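Local coordinates for hypothetical protein (Nostoc punctiforme, PDB 2O62), which is of unknown function but belongs to the DUF3598 family and pairs two calycin-like beta domains in one chain, at residues F74-G82 and E95-R106; L229-A237 and R248-K256. All blocks are in the same frame, centred on the assembly; numbering follows the deposited sequence.

In the fold
Contact 1 and contact 2 are both antiparallel strand pairings, but in different sheets. Contact 1 joins strands 79-81 and 93-100 of the N-terminal sheet. Contact 2 joins strands 233-242 and 245-253 of the C-terminal barrel. Contact 1 is almost wholly buried and, of the two, lies nearer the centre of the chain. Its polar groups are held by two serines, a salt bridge within 95-106 and bound waters. Contact 2 is partly buried. Its salt bridge crosses between the segments on one face of the sheet, and its waters gather at the exposed end at 229-232. The pairings meet where the domains pack: Ser80 OG probably hydrogen-bonds to Arg251 NH1, and Leu96 packs on Ala237.

Contact 1: F74-G82 and E95-R106; sequences FENGSFSEG and ELAFVHENRRLR
Phe79 to Glu81 pair antiparallel with Ala97 to Glu95, and the strand axes come within 4.8 Å at 161°. Phe79 and Ala97 form a hydrogen-bonded pair, as do Glu81 and Glu95. Ser80 and Leu96 between them are a non-hydrogen-bonded pair. The Phe79 ring folds back over its partner: CG sits between the backbone N and the carbonyl carbon (chi1 67°), which lays the ring on Ala97. This is a CH-pi contact, with Ala97 CB 3.4 Å from the centroid of the Phe79 ring, over its face. Arg104 NH1 comes to the edge of the same ring, and also bonds to Asn12. Ser80 OG donates to Glu95 O at 2.7 Å. Glu81 N reaches that oxygen from the opposite face of the carbonyl plane. The Glu95 side chain is extended, and Arg106 NH1 meets its OE2 at 2.8 Å on the syn side. The like-charged Glu81 OE1 and Glu95 OE1 lie 3.8 Å apart. A single water bridges the two carboxylates. Just before strand 79-81, Ser78 OG accepts from Val99 N at 2.9 Å. Asn76 OD1 accepts from Ser78 N and Ser78 OG, closing an Asx turn. A water ties Asn76 ND2, Ser78 OG and Val99 O together. The pairing is that of neighbouring strands in a beta hairpin with a long connection, within the antiparallel sheet of a calycin-like domain.

Contact 2: L229-A237 and R248-K256; sequences LRQPLFLEA and RMIRSYNDK
A beta hairpin of the closed C-terminal barrel supplies this contact, with strands 233-242 and 245-253 running antiparallel. Three hydrogen-bonded pairs, Leu233 with Tyr253, Leu235 with Arg251 and Ala237 with Met249 (a selenomethionine), each make two backbone bonds. Glu236 has two conformers, and what follows holds for one. Its side chain lies alongside Ile250, pointing the same way, with Glu236 CD 3.8 Å from Ile250 CG1. It is extended, with CG anti to the backbone N (chi1 -177°), and reaches Arg248. Arg248 NH1 then makes a tentative salt bridge of 3.2 Å to Glu236 OE2, which lies in the guanidinium plane. Arg248 NH2 binds Glu267, so the guanidinium spans two acids. A leucine in place of Arg248 would probably leave Glu267, and Glu236 in this conformer, without their shared positive partner. Next along this face, Ser252 OG lies 3.5 Å from Phe234 CD1, at the ring edge. On the other face, Leu235 CD2 packs 4.0 Å from Arg251 CD. Arg251 NE donates to Tyr253 OH at 2.8 Å in the guanidinium plane, and Tyr253 OH also bonds to Leu83. Just before Leu233 and after Tyr253, Pro232 CD lies against Asp255 CB. At the exposed end, one water donates to both Arg230 O, at 2.6 Å, and Asp255 OD2, at 2.9 Å.

Contact 1: F74-G82 and E95-R106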
loop_
_atom_site.group_PDB
_atom_site.type_symbol
_atom_site.label_atom_id
_atom_site.label_comp_id
_atom_site.label_asym_id
_atom_site.label_seq_id
_atom_site.Cartn_x
_atom_site.Cartn_y
_atom_site.Cartn_z
ATOM N N PHE A 74 8.875 -3.995 7.280
ATOM C CA PHE A 74 8.450 -4.134 8.663
ATOM C C PHE A 74 8.662 -5.540 9.181
ATOM O O PHE A 74 8.955 -6.485 8.414
ATOM C CB PHE A 74 6.983 -3.713 8.793
ATOM C CG PHE A 74 6.754 -2.277 8.415
ATOM C CD1 PHE A 74 6.971 -1.250 9.329
ATOM C CD2 PHE A 74 6.374 -1.947 7.140
ATOM C CE1 PHE A 74 6.766 0.087 8.946
ATOM C CE2 PHE A 74 6.153 -0.616 6.769
ATOM C CZ PHE A 74 6.396 0.383 7.658
ATOM N N GLU A 75 8.590 -5.690 10.504
ATOM C CA GLU A 75 9.012 -6.958 11.121
ATOM C C GLU A 75 8.150 -8.117 10.768
ATOM O O GLU A 75 8.604 -9.237 10.818
ATOM C CB GLU A 75 9.098 -6.842 12.645
ATOM C CG GLU A 75 10.205 -5.952 13.060
ATOM C CD GLU A 75 10.868 -6.372 14.343
ATOM O OE1 GLU A 75 10.364 -7.327 14.995
ATOM O OE2 GLU A 75 11.907 -5.750 14.682
ATOM N N ASN A 76 6.919 -7.872 10.382
ATOM C CA ASN A 76 6.041 -8.954 9.924
ATOM C C ASN A 76 6.227 -9.324 8.459
ATOM O O ASN A 76 5.544 -10.182 7.936
ATOM C CB ASN A 76 4.580 -8.622 10.251
ATOM C CG ASN A 76 3.966 -7.645 9.289
ATOM O OD1 ASN A 76 4.652 -6.930 8.590
ATOM N ND2 ASN A 76 2.647 -7.596 9.275
ATOM N N GLY A 77 7.176 -8.684 7.785
ATOM C CA GLY A 77 7.447 -8.971 6.391
ATOM C C GLY A 77 6.768 -7.999 5.450
ATOM O O GLY A 77 7.076 -7.995 4.273
ATOM N N SER A 78 5.850 -7.172 5.934
ATOM C CA SER A 78 5.244 -6.172 5.073
ATOM C C SER A 78 6.305 -5.212 4.557
ATOM O O SER A 78 7.330 -5.010 5.190
ATOM C CB SER A 78 4.155 -5.369 5.815
ATOM O OG SER A 78 3.094 -6.244 6.202
ATOM N N PHE A 79 6.091 -4.657 3.378
ATOM C CA PHE A 79 7.123 -3.811 2.773
ATOM C C PHE A 79 6.591 -2.844 1.769
ATOM O O PHE A 79 5.422 -2.882 1.356
ATOM C CB PHE A 79 8.198 -4.692 2.103
ATOM C CG PHE A 79 7.717 -5.491 0.875
ATOM C CD1 PHE A 79 7.190 -6.780 1.025
ATOM C CD2 PHE A 79 7.840 -4.970 -0.440
ATOM C CE1 PHE A 79 6.809 -7.525 -0.094
ATOM C CE2 PHE A 79 7.434 -5.707 -1.547
ATOM C CZ PHE A 79 6.907 -6.977 -1.369
ATOM N N SER A 80 7.473 -1.978 1.316
ATOM C CA SER A 80 7.192 -1.132 0.194
ATOM C C SER A 80 8.394 -1.074 -0.702
ATOM O O SER A 80 9.517 -0.990 -0.202
ATOM C CB SER A 80 6.878 0.293 0.632
ATOM O OG SER A 80 6.690 1.145 -0.484
ATOM N N GLU A 81 8.125 -0.999 -2.001
ATOM C CA GLU A 81 9.144 -0.890 -3.028
ATOM C C GLU A 81 8.830 0.299 -3.936
ATOM O O GLU A 81 7.692 0.611 -4.174
ATOM C CB GLU A 81 9.214 -2.156 -3.880
ATOM C CG GLU A 81 10.547 -2.212 -4.657
ATOM C CD GLU A 81 10.810 -3.517 -5.430
ATOM O OE1 GLU A 81 9.897 -4.362 -5.579
ATOM O OE2 GLU A 81 11.975 -3.673 -5.872
ATOM N N GLY A 82 9.862 0.989 -4.403
ATOM C CA GLY A 82 9.681 2.089 -5.348
ATOM C C GLY A 82 10.939 2.844 -5.591
ATOM O O GLY A 82 12.039 2.395 -5.240
ATOM N N GLU A 95 5.030 0.430 -4.732
ATOM C CA GLU A 95 4.250 -0.702 -4.242
ATOM C C GLU A 95 4.124 -0.646 -2.725
ATOM O O GLU A 95 5.120 -0.419 -2.029
ATOM C CB GLU A 95 4.962 -1.987 -4.621
ATOM C CG GLU A 95 4.314 -3.260 -4.090
ATOM C CD GLU A 95 5.097 -4.514 -4.428
ATOM O OE1 GLU A 95 6.188 -4.409 -5.021
ATOM O OE2 GLU A 95 4.645 -5.612 -4.086
ATOM N N LEU A 96 2.920 -0.885 -2.228
ATOM C CA LEU A 96 2.683 -1.125 -0.817
ATOM C C LEU A 96 2.230 -2.573 -0.664
ATOM O O LEU A 96 1.241 -2.980 -1.236
ATOM C CB LEU A 96 1.603 -0.155 -0.320
ATOM C CG LEU A 96 2.019 1.314 -0.630
ATOM C CD1 LEU A 96 0.870 2.191 -0.725
ATOM C CD2 LEU A 96 2.969 1.852 0.304
ATOM N N ALA A 97 2.934 -3.326 0.150
ATOM C CA ALA A 97 2.734 -4.771 0.259
ATOM C C ALA A 97 2.462 -5.159 1.711
ATOM O O ALA A 97 3.348 -5.069 2.548
ATOM C CB ALA A 97 4.002 -5.499 -0.262
ATOM N N PHE A 98 1.223 -5.561 1.997
ATOM C CA PHE A 98 0.795 -6.037 3.305
ATOM C C PHE A 98 0.886 -7.561 3.428
ATOM O O PHE A 98 0.460 -8.288 2.537
ATOM C CB PHE A 98 -0.663 -5.616 3.612
ATOM C CG PHE A 98 -0.950 -4.156 3.435
ATOM C CD1 PHE A 98 -1.372 -3.650 2.198
ATOM C CD2 PHE A 98 -0.867 -3.291 4.521
ATOM C CE1 PHE A 98 -1.683 -2.323 2.041
ATOM C CE2 PHE A 98 -1.155 -1.942 4.353
ATOM C CZ PHE A 98 -1.542 -1.470 3.135
ATOM N N VAL A 99 1.421 -8.027 4.552
ATOM C CA VAL A 99 1.453 -9.417 4.915
ATOM C C VAL A 99 0.557 -9.605 6.155
ATOM O O VAL A 99 0.610 -8.828 7.110
ATOM C CB VAL A 99 2.859 -9.853 5.192
ATOM C CG1 VAL A 99 2.895 -11.324 5.617
ATOM C CG2 VAL A 99 3.724 -9.588 3.961
ATOM N N HIS A 100 -0.303 -10.610 6.107
ATOM C CA HIS A 100 -1.165 -10.979 7.233
ATOM C C HIS A 100 -1.519 -12.450 7.189
ATOM O O HIS A 100 -2.271 -12.874 6.303
ATOM C CB HIS A 100 -2.458 -10.173 7.179
ATOM C CG HIS A 100 -3.420 -10.503 8.285
ATOM N ND1 HIS A 100 -3.298 -9.977 9.557
ATOM C CD2 HIS A 100 -4.516 -11.291 8.311
ATOM C CE1 HIS A 100 -4.271 -10.443 10.318
ATOM N NE2 HIS A 100 -5.017 -11.251 9.591
ATOM N N GLU A 101 -0.944 -13.226 8.106
ATOM C CA GLU A 101 -1.246 -14.649 8.231
ATOM C C GLU A 101 -0.970 -15.351 6.882
ATOM O O GLU A 101 0.171 -15.336 6.427
ATOM C CB GLU A 101 -2.683 -14.842 8.786
ATOM C CG GLU A 101 -2.846 -14.226 10.196
ATOM C CD GLU A 101 -4.205 -14.463 10.849
ATOM O OE1 GLU A 101 -5.167 -14.911 10.156
ATOM O OE2 GLU A 101 -4.327 -14.157 12.064
ATOM N N ASN A 102 -1.983 -15.937 6.248
ATOM C CA ASN A 102 -1.797 -16.695 4.987
ATOM C C ASN A 102 -1.904 -15.856 3.710
ATOM O O ASN A 102 -2.011 -16.411 2.634
ATOM C CB ASN A 102 -2.803 -17.881 4.878
ATOM C CG ASN A 102 -4.241 -17.432 4.521
ATOM O OD1 ASN A 102 -4.804 -16.521 5.184
ATOM N ND2 ASN A 102 -4.856 -18.088 3.492
ATOM N N ARG A 103 -1.982 -14.542 3.854
ATOM C CA ARG A 103 -2.280 -13.630 2.761
ATOM C C ARG A 103 -1.223 -12.568 2.610
ATOM O O ARG A 103 -0.628 -12.119 3.597
ATOM C CB ARG A 103 -3.608 -12.889 3.020
ATOM C CG ARG A 103 -4.861 -13.740 2.854
ATOM C CD ARG A 103 -5.227 -14.128 1.425
ATOM N NE ARG A 103 -4.902 -13.039 0.510
ATOM C CZ ARG A 103 -5.681 -11.999 0.256
ATOM N NH1 ARG A 103 -6.921 -11.973 0.715
ATOM N NH2 ARG A 103 -5.221 -11.017 -0.516
ATOM N N ARG A 104 -1.017 -12.150 1.366
ATOM C CA ARG A 104 -0.419 -10.851 1.076
ATOM C C ARG A 104 -1.385 -10.093 0.196
ATOM O O ARG A 104 -2.143 -10.692 -0.598
ATOM C CB ARG A 104 0.948 -10.928 0.419
ATOM C CG ARG A 104 1.900 -11.866 1.084
ATOM C CD ARG A 104 3.333 -11.568 0.729
ATOM N NE ARG A 104 3.620 -11.798 -0.669
ATOM C CZ ARG A 104 4.807 -11.670 -1.246
ATOM N NH1 ARG A 104 5.864 -11.322 -0.536
ATOM N NH2 ARG A 104 4.949 -11.906 -2.545
ATOM N N LEU A 105 -1.390 -8.779 0.358
ATOM C CA LEU A 105 -2.107 -7.892 -0.545
ATOM C C LEU A 105 -1.131 -6.829 -0.918
ATOM O O LEU A 105 -0.669 -6.077 -0.030
ATOM C CB LEU A 105 -3.319 -7.209 0.093
ATOM C CG LEU A 105 -3.793 -6.158 -0.949
ATOM C CD1 LEU A 105 -4.846 -6.799 -1.880
ATOM C CD2 LEU A 105 -4.208 -4.866 -0.488
ATOM N N ARG A 106 -0.808 -6.770 -2.210
ATOM C CA ARG A 106 0.242 -5.875 -2.676
ATOM C C ARG A 106 -0.363 -4.964 -3.723
ATOM O O ARG A 106 -1.013 -5.440 -4.656
ATOM C CB ARG A 106 1.418 -6.621 -3.229
ATOM C CG ARG A 106 1.865 -7.658 -2.309
ATOM C CD ARG A 106 3.210 -8.261 -2.661
ATOM N NE ARG A 106 3.170 -9.268 -3.709
ATOM C CZ ARG A 106 3.906 -9.247 -4.822
ATOM N NH1 ARG A 106 4.701 -8.225 -5.117
ATOM N NH2 ARG A 106 3.885 -10.281 -5.649
HETATM O O HOH W 1 0.922 -5.997 7.713
HETATM O O HOH W 2 8.077 -6.109 -5.185
#

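Contact 2: L229-A237 and R248-K256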
loop_
_atom_site.group_PDB
_atom_site.type_symbol
_atom_site.label_atom_id
_atom_site.label_comp_id
_atom_site.label_asym_id
_atom_site.label_seq_id
_atom_site.Cartn_x
_atom_site.Cartn_y
_atom_site.Cartn_z
ATOM N N LEU A 229 5.699 19.681 -8.839
ATOM C CA LEU A 229 7.066 20.020 -8.454
ATOM C C LEU A 229 7.082 20.733 -7.098
ATOM O O LEU A 229 6.190 21.541 -6.779
ATOM C CB LEU A 229 7.754 20.922 -9.497
ATOM C CG LEU A 229 8.267 20.232 -10.760
ATOM C CD1 LEU A 229 7.081 19.893 -11.664
ATOM C CD2 LEU A 229 9.260 21.088 -11.501
ATOM N N ARG A 230 8.119 20.425 -6.328
ATOM C CA ARG A 230 8.400 21.048 -5.030
ATOM C C ARG A 230 7.281 20.911 -4.041
ATOM O O ARG A 230 7.045 21.810 -3.261
ATOM C CB ARG A 230 8.779 22.521 -5.174
ATOM C CG ARG A 230 10.189 22.702 -5.684
ATOM C CD ARG A 230 10.786 24.040 -5.306
ATOM N NE ARG A 230 11.105 24.209 -3.867
ATOM C CZ ARG A 230 11.480 25.394 -3.379
ATOM N NH1 ARG A 230 11.554 26.430 -4.201
ATOM N NH2 ARG A 230 11.763 25.570 -2.094
ATOM N N GLN A 231 6.611 19.776 -4.076
ATOM C CA GLN A 231 5.672 19.403 -3.029
ATOM C C GLN A 231 6.029 18.011 -2.514
ATOM O O GLN A 231 6.491 17.132 -3.279
ATOM C CB GLN A 231 4.235 19.441 -3.565
ATOM C CG GLN A 231 3.804 20.768 -4.147
ATOM C CD GLN A 231 3.586 21.843 -3.077
ATOM O OE1 GLN A 231 3.397 21.505 -1.907
ATOM N NE2 GLN A 231 3.619 23.140 -3.474
ATOM N N PRO A 232 5.810 17.769 -1.212
ATOM C CA PRO A 232 6.015 16.402 -0.711
ATOM C C PRO A 232 4.918 15.497 -1.273
ATOM O O PRO A 232 3.834 15.999 -1.643
ATOM C CB PRO A 232 5.906 16.554 0.798
ATOM C CG PRO A 232 5.040 17.729 0.979
ATOM C CD PRO A 232 5.329 18.679 -0.153
ATOM N N LEU A 233 5.232 14.213 -1.385
ATOM C CA LEU A 233 4.375 13.219 -1.986
ATOM C C LEU A 233 4.247 12.015 -1.084
ATOM O O LEU A 233 5.192 11.605 -0.398
ATOM C CB LEU A 233 4.942 12.786 -3.328
ATOM C CG LEU A 233 4.985 13.867 -4.406
ATOM C CD1 LEU A 233 5.908 13.487 -5.559
ATOM C CD2 LEU A 233 3.585 14.088 -4.939
ATOM N N PHE A 234 3.066 11.422 -1.125
ATOM C CA PHE A 234 2.685 10.314 -0.241
ATOM C C PHE A 234 1.926 9.292 -1.102
ATOM O O PHE A 234 0.933 9.628 -1.728
ATOM C CB PHE A 234 1.797 10.815 0.901
ATOM C CG PHE A 234 2.428 11.946 1.696
ATOM C CD1 PHE A 234 3.239 11.669 2.788
ATOM C CD2 PHE A 234 2.196 13.279 1.362
ATOM C CE1 PHE A 234 3.835 12.687 3.512
ATOM C CE2 PHE A 234 2.806 14.305 2.080
ATOM C CZ PHE A 234 3.622 14.009 3.159
ATOM N N LEU A 235 2.464 8.087 -1.193
ATOM C CA LEU A 235 1.807 6.967 -1.865
ATOM C C LEU A 235 1.151 6.147 -0.747
ATOM O O LEU A 235 1.824 5.737 0.163
ATOM C CB LEU A 235 2.893 6.160 -2.530
ATOM C CG LEU A 235 2.521 5.046 -3.439
ATOM C CD1 LEU A 235 2.010 5.644 -4.717
ATOM C CD2 LEU A 235 3.748 4.142 -3.653
ATOM N N GLU A 236 -0.165 5.953 -0.811
ATOM C CA GLU A 236 -0.900 5.310 0.289
ATOM C C GLU A 236 -1.828 4.239 -0.266
ATOM O O GLU A 236 -2.383 4.346 -1.373
ATOM C CB GLU A 236 -1.710 6.290 1.203
ATOM C CG GLU A 236 -2.471 5.606 2.460
ATOM C CD GLU A 236 -3.071 6.631 3.459
ATOM O OE1 GLU A 236 -3.182 7.799 3.038
ATOM O OE2 GLU A 236 -3.410 6.304 4.646
ATOM N N ALA A 237 -1.929 3.180 0.524
ATOM C CA ALA A 237 -2.870 2.105 0.304
ATOM C C ALA A 237 -3.367 1.660 1.676
ATOM O O ALA A 237 -2.742 1.909 2.697
ATOM C CB ALA A 237 -2.168 0.934 -0.404
ATOM N N ARG A 248 -3.126 0.643 7.066
ATOM C CA ARG A 248 -2.793 1.628 6.022
ATOM C C ARG A 248 -1.268 1.731 5.914
ATOM O O ARG A 248 -0.561 1.679 6.925
ATOM C CB ARG A 248 -3.394 2.972 6.352
ATOM C CG ARG A 248 -4.917 2.934 6.366
ATOM C CD ARG A 248 -5.492 4.298 6.613
ATOM N NE ARG A 248 -5.444 4.696 8.044
ATOM C CZ ARG A 248 -4.713 5.715 8.536
ATOM N NH1 ARG A 248 -3.974 6.486 7.751
ATOM N NH2 ARG A 248 -4.746 6.008 9.825
HETATM N N MSE A 249 -0.752 1.882 4.696
HETATM C CA MSE A 249 0.675 2.044 4.502
HETATM C C MSE A 249 0.947 3.289 3.652
HETATM O O MSE A 249 0.264 3.530 2.687
HETATM C CB MSE A 249 1.323 0.791 3.899
HETATM C CG MSE A 249 2.779 0.800 3.990
HETATM SE SE MSE A 249 3.788 -0.620 3.057
HETATM C CE MSE A 249 3.113 -2.043 3.994
ATOM N N ILE A 250 1.932 4.082 4.059
ATOM C CA ILE A 250 2.273 5.364 3.448
ATOM C C ILE A 250 3.773 5.409 3.173
ATOM O O ILE A 250 4.564 5.318 4.109
ATOM C CB ILE A 250 1.923 6.515 4.351
ATOM C CG1 ILE A 250 0.451 6.424 4.798
ATOM C CG2 ILE A 250 2.198 7.829 3.640
ATOM C CD1 ILE A 250 0.258 5.894 6.172
ATOM N N ARG A 251 4.144 5.532 1.895
ATOM C CA ARG A 251 5.533 5.746 1.452
ATOM C C ARG A 251 5.711 7.244 1.204
ATOM O O ARG A 251 5.027 7.821 0.362
ATOM C CB ARG A 251 5.809 4.978 0.156
ATOM C CG ARG A 251 7.268 4.866 -0.302
ATOM C CD ARG A 251 7.286 4.264 -1.717
ATOM N NE ARG A 251 8.665 4.241 -2.200
ATOM C CZ ARG A 251 9.564 3.325 -1.890
ATOM N NH1 ARG A 251 9.257 2.251 -1.193
ATOM N NH2 ARG A 251 10.796 3.469 -2.367
ATOM N N SER A 252 6.590 7.870 1.964
ATOM C CA SER A 252 6.671 9.337 2.027
ATOM C C SER A 252 7.901 9.899 1.336
ATOM O O SER A 252 9.009 9.458 1.586
ATOM C CB SER A 252 6.640 9.785 3.478
ATOM O OG SER A 252 5.439 9.362 4.126
ATOM N N TYR A 253 7.683 10.922 0.511
ATOM C CA TYR A 253 8.738 11.638 -0.205
ATOM C C TYR A 253 8.798 13.096 0.249
ATOM O O TYR A 253 7.778 13.720 0.455
ATOM C CB TYR A 253 8.488 11.624 -1.716
ATOM C CG TYR A 253 8.664 10.274 -2.345
ATOM C CD1 TYR A 253 7.677 9.298 -2.205
ATOM C CD2 TYR A 253 9.845 9.947 -3.020
ATOM C CE1 TYR A 253 7.825 8.029 -2.745
ATOM C CE2 TYR A 253 10.000 8.649 -3.567
ATOM C CZ TYR A 253 8.984 7.722 -3.413
ATOM O OH TYR A 253 9.095 6.449 -3.906
ATOM N N ASN A 254 10.009 13.650 0.387
ATOM C CA ASN A 254 10.133 15.093 0.713
ATOM C C ASN A 254 9.928 15.948 -0.559
ATOM O O ASN A 254 9.806 15.401 -1.685
ATOM C CB ASN A 254 11.458 15.428 1.436
ATOM C CG ASN A 254 12.635 15.275 0.597
ATOM O OD1 ASN A 254 12.557 15.230 -0.624
ATOM N ND2 ASN A 254 13.798 15.258 1.241
ATOM N N ASP A 255 9.838 17.271 -0.402
ATOM C CA ASP A 255 9.599 18.143 -1.562
ATOM C C ASP A 255 10.778 18.292 -2.518
ATOM O O ASP A 255 10.675 19.003 -3.519
ATOM C CB ASP A 255 9.042 19.493 -1.140
ATOM C CG ASP A 255 10.033 20.368 -0.446
ATOM O OD1 ASP A 255 11.247 20.059 -0.411
ATOM O OD2 ASP A 255 9.543 21.412 0.049
ATOM N N LYS A 256 11.880 17.585 -2.245
ATOM C CA LYS A 256 12.977 17.465 -3.206
ATOM C C LYS A 256 12.866 16.161 -4.028
ATOM O O LYS A 256 13.778 15.832 -4.806
ATOM C CB LYS A 256 14.340 17.530 -2.500
ATOM C CG LYS A 256 14.611 18.870 -1.782
ATOM C CD LYS A 256 16.050 18.942 -1.238
HETATM O O HOH W 3 6.825 22.218 -0.670
HETATM O O HOH W 4 10.829 23.706 -0.193
HETATM O O HOH W 5 10.647 18.671 -6.492
HETATM O O HOH W 6 12.225 22.016 -2.523
#